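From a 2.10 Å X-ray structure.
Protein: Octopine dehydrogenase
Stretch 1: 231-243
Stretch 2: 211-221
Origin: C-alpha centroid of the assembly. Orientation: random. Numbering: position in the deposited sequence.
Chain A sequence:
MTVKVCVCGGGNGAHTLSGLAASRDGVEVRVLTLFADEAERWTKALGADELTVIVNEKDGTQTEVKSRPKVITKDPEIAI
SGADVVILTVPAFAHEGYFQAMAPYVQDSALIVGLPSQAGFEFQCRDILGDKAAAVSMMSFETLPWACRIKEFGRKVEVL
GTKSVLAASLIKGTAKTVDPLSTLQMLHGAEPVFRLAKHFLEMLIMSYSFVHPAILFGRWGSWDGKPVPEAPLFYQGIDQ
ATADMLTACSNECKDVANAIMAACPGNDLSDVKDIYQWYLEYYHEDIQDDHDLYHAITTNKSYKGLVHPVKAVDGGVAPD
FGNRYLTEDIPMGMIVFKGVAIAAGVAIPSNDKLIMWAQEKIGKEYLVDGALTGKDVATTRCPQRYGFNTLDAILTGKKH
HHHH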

# COMPACT_ATOMS: atom_id res chain seq x y z
N ALA A 231 16.71 -22.90 -7.25
CA ALA A 231 16.13 -21.55 -7.27
C ALA A 231 17.20 -20.46 -7.40
O ALA A 231 18.09 -20.36 -6.55
CB ALA A 231 15.26 -21.32 -6.04
N PRO A 232 17.12 -19.64 -8.46
CA PRO A 232 18.08 -18.55 -8.69
C PRO A 232 17.79 -17.29 -7.86
O PRO A 232 16.66 -17.10 -7.40
CB PRO A 232 17.93 -18.26 -10.19
CG PRO A 232 16.52 -18.61 -10.49
CD PRO A 232 16.10 -19.70 -9.53
N LEU A 233 18.95 -16.42 -7.74
CA LEU A 233 18.79 -15.22 -6.93
C LEU A 233 17.75 -14.28 -7.54
O LEU A 233 17.47 -14.35 -8.74
CB LEU A 233 20.13 -14.49 -6.78
CG LEU A 233 21.18 -15.19 -5.92
CD1 LEU A 233 22.58 -14.76 -6.34
CD2 LEU A 233 20.95 -14.90 -4.44
N PHE A 234 17.18 -13.35 -6.63
CA PHE A 234 16.01 -12.60 -7.06
C PHE A 234 16.38 -11.16 -7.40
O PHE A 234 16.76 -10.86 -8.53
CB PHE A 234 14.93 -12.62 -5.98
CG PHE A 234 13.67 -11.89 -6.36
CD1 PHE A 234 12.75 -12.47 -7.22
CD2 PHE A 234 13.42 -10.62 -5.87
CE1 PHE A 234 11.59 -11.80 -7.57
CE2 PHE A 234 12.26 -9.95 -6.22
CZ PHE A 234 11.35 -10.54 -7.07
N TYR A 235 16.78 -10.18 -6.55
CA TYR A 235 17.30 -8.84 -6.83
C TYR A 235 18.74 -8.86 -7.36
O TYR A 235 19.09 -8.09 -8.26
CB TYR A 235 17.24 -7.94 -5.58
CG TYR A 235 15.85 -7.73 -5.00
CD1 TYR A 235 15.45 -8.42 -3.86
CD2 TYR A 235 14.96 -6.83 -5.58
CE1 TYR A 235 14.18 -8.23 -3.31
CE2 TYR A 235 13.68 -6.63 -5.04
CZ TYR A 235 13.30 -7.33 -3.90
OH TYR A 235 12.05 -7.14 -3.36
N GLN A 236 19.57 -9.75 -6.81
CA GLN A 236 20.99 -9.84 -7.18
C GLN A 236 21.24 -10.70 -8.42
O GLN A 236 22.40 -10.94 -8.79
CB GLN A 236 21.82 -10.34 -5.99
CG GLN A 236 21.95 -9.34 -4.83
CD GLN A 236 22.86 -9.81 -3.70
OE1 GLN A 236 23.44 -10.90 -3.76
NE2 GLN A 236 22.99 -8.99 -2.66
N GLY A 237 20.17 -11.13 -9.09
CA GLY A 237 20.27 -11.98 -10.28
C GLY A 237 19.95 -11.33 -11.61
O GLY A 237 19.93 -12.00 -12.64
N ILE A 238 19.71 -10.01 -11.59
CA ILE A 238 19.35 -9.26 -12.80
C ILE A 238 20.52 -9.08 -13.78
O ILE A 238 21.69 -9.16 -13.39
CB ILE A 238 18.74 -7.86 -12.46
CG1 ILE A 238 19.72 -7.03 -11.62
CG2 ILE A 238 17.39 -8.02 -11.76
CD1 ILE A 238 19.52 -5.53 -11.72
N ASP A 239 20.20 -8.84 -15.05
CA ASP A 239 21.20 -8.51 -16.08
C ASP A 239 21.16 -7.03 -16.47
O ASP A 239 20.33 -6.27 -15.95
CB ASP A 239 21.07 -9.43 -17.31
CG ASP A 239 19.69 -9.35 -17.98
OD1 ASP A 239 18.95 -8.36 -17.77
OD2 ASP A 239 19.35 -10.29 -18.73
N GLN A 240 22.05 -6.61 -17.37
CA GLN A 240 22.14 -5.21 -17.81
C GLN A 240 20.88 -4.74 -18.54
O GLN A 240 20.47 -3.58 -18.40
CB GLN A 240 23.39 -4.99 -18.68
CG GLN A 240 23.64 -3.54 -19.13
CD GLN A 240 23.97 -2.59 -17.98
OE1 GLN A 240 24.91 -2.81 -17.22
NE2 GLN A 240 23.19 -1.52 -17.86
N ALA A 241 20.26 -5.64 -19.30
CA ALA A 241 19.03 -5.35 -20.04
C ALA A 241 17.85 -5.02 -19.11
O ALA A 241 17.04 -4.14 -19.41
CB ALA A 241 18.67 -6.50 -20.97
N THR A 242 17.78 -5.73 -17.98
CA THR A 242 16.74 -5.49 -16.97
C THR A 242 16.96 -4.14 -16.26
O THR A 242 15.99 -3.45 -15.92
CB THR A 242 16.68 -6.65 -15.94
OG1 THR A 242 16.52 -7.89 -16.63
CG2 THR A 242 15.51 -6.47 -14.97
N ALA A 243 18.22 -3.77 -16.06
CA ALA A 243 18.58 -2.48 -15.45
C ALA A 243 18.19 -1.29 -16.33
O ALA A 243 17.77 -0.24 -15.82
CB ALA A 243 20.06 -2.44 -15.11
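Stretch 2, residues 211-221: VHPAILFGRWG

A helix often packs against an irregular segment by offering one branched aliphatic residue to several partners and a glycine where the backbones come closest; octopine dehydrogenase gives a compact example. Stretch 2 is helical from Val211 through most of its length, whereas 231-239 form an extended and turning loop that enters a new helix at Gln240. As stretch 2 runs from His212 to Trp220, its contacts do not follow the loop in simple order: Thr242 lies by Gly218, while Pro232 reaches Arg219 and Trp220.

Apolar packing centres on Ile215, whose CA-to-CB bond points toward the loop. Ile215 CG2 sits over one face of the Phe234 ring, 4.1 Å from the centroid, a CH-pi contact; Ile215 CD1 lies 3.9 Å from Tyr235 CD2, and Ile215 CG1 is 4.4 Å from Ile238 CG2. Farther along, Pro232 CG rests 4.4 Å from Trp220 CZ2.

The direct polar link is a nearly linear hydrogen bond from His212 NE2 to Tyr235 OH, 3.1 Å long.

The N-cap of the new helix, Asp239, lies next to the close approach of Thr242 to Gly218. Asp239 OD1 accepts from Thr242 N (2.9 Å) and Thr242 OG1 (2.7 Å), and Thr242 OG1 lies 3.7 Å from Gly218 CA, where a CB would clash. One water donates to both Gly218 O (2.8 Å) and Asp239 OD2 (3.0 Å), bridging the segments.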

# COMPACT_ATOMS: atom_id res chain seq x y z
N VAL A 211 8.29 -2.32 -10.46
CA VAL A 211 9.53 -2.99 -10.00
C VAL A 211 9.50 -4.53 -10.06
O VAL A 211 10.35 -5.14 -10.71
CB VAL A 211 9.97 -2.49 -8.59
CG1 VAL A 211 11.13 -3.33 -8.04
CG2 VAL A 211 10.37 -1.02 -8.63
N HIS A 212 8.53 -5.15 -9.38
CA HIS A 212 8.45 -6.62 -9.33
C HIS A 212 8.07 -7.30 -10.65
O HIS A 212 8.65 -8.34 -10.99
CB HIS A 212 7.56 -7.10 -8.18
CG HIS A 212 8.18 -6.93 -6.82
ND1 HIS A 212 7.46 -6.52 -5.72
CD2 HIS A 212 9.46 -7.10 -6.40
CE1 HIS A 212 8.26 -6.45 -4.67
NE2 HIS A 212 9.48 -6.80 -5.06
N PRO A 213 7.08 -6.75 -11.40
CA PRO A 213 6.78 -7.29 -12.73
C PRO A 213 7.97 -7.26 -13.71
O PRO A 213 8.07 -8.14 -14.57
CB PRO A 213 5.65 -6.38 -13.23
CG PRO A 213 5.02 -5.86 -12.00
CD PRO A 213 6.16 -5.65 -11.05
N ALA A 214 8.84 -6.26 -13.57
CA ALA A 214 10.02 -6.12 -14.44
C ALA A 214 11.10 -7.18 -14.16
O ALA A 214 11.78 -7.63 -15.09
CB ALA A 214 10.61 -4.72 -14.33
N ILE A 215 11.26 -7.55 -12.90
CA ILE A 215 12.24 -8.56 -12.48
C ILE A 215 11.83 -9.97 -12.94
O ILE A 215 12.68 -10.78 -13.33
CB ILE A 215 12.50 -8.51 -10.94
CG1 ILE A 215 13.21 -7.20 -10.57
CG2 ILE A 215 13.31 -9.72 -10.46
CD1 ILE A 215 13.20 -6.86 -9.09
N LEU A 216 10.52 -10.25 -12.89
CA LEU A 216 9.98 -11.53 -13.37
C LEU A 216 10.05 -11.66 -14.89
O LEU A 216 10.32 -12.75 -15.41
CB LEU A 216 8.54 -11.72 -12.88
CG LEU A 216 8.30 -11.98 -11.38
CD1 LEU A 216 6.84 -11.76 -11.02
CD2 LEU A 216 8.75 -13.38 -10.97
N PHE A 217 9.82 -10.56 -15.60
CA PHE A 217 9.91 -10.51 -17.06
C PHE A 217 11.35 -10.65 -17.57
O PHE A 217 11.59 -11.24 -18.62
CB PHE A 217 9.27 -9.22 -17.60
CG PHE A 217 9.33 -9.08 -19.11
CD1 PHE A 217 8.43 -9.78 -19.92
CD2 PHE A 217 10.26 -8.25 -19.71
CE1 PHE A 217 8.48 -9.65 -21.31
CE2 PHE A 217 10.32 -8.11 -21.10
CZ PHE A 217 9.42 -8.82 -21.90
N GLY A 218 12.30 -10.11 -16.81
CA GLY A 218 13.72 -10.17 -17.17
C GLY A 218 14.30 -11.57 -17.19
O GLY A 218 15.22 -11.86 -17.97
N ARG A 219 13.78 -12.45 -16.33
CA ARG A 219 14.30 -13.81 -16.18
C ARG A 219 13.51 -14.87 -16.95
O ARG A 219 14.10 -15.79 -17.52
CB ARG A 219 14.40 -14.17 -14.69
CG ARG A 219 14.98 -15.56 -14.37
CD ARG A 219 16.46 -15.67 -14.71
NE ARG A 219 16.99 -17.01 -14.47
CZ ARG A 219 16.98 -18.00 -15.36
NH1 ARG A 219 16.47 -17.82 -16.57
NH2 ARG A 219 17.48 -19.19 -15.04
N TRP A 220 12.18 -14.74 -16.97
CA TRP A 220 11.31 -15.76 -17.58
C TRP A 220 10.58 -15.29 -18.85
O TRP A 220 9.71 -15.99 -19.36
CB TRP A 220 10.29 -16.28 -16.55
CG TRP A 220 10.88 -16.66 -15.22
CD1 TRP A 220 10.70 -16.02 -14.03
CD2 TRP A 220 11.75 -17.77 -14.94
NE1 TRP A 220 11.39 -16.66 -13.03
CE2 TRP A 220 12.05 -17.74 -13.56
CE3 TRP A 220 12.31 -18.79 -15.73
CZ2 TRP A 220 12.88 -18.68 -12.94
CZ3 TRP A 220 13.13 -19.73 -15.11
CH2 TRP A 220 13.41 -19.67 -13.74
N GLY A 221 10.96 -14.11 -19.35
CA GLY A 221 10.30 -13.49 -20.50
C GLY A 221 10.20 -14.33 -21.76
O GLY A 221 9.14 -14.41 -22.37
O HOH W 1 16.50 -10.15 -19.77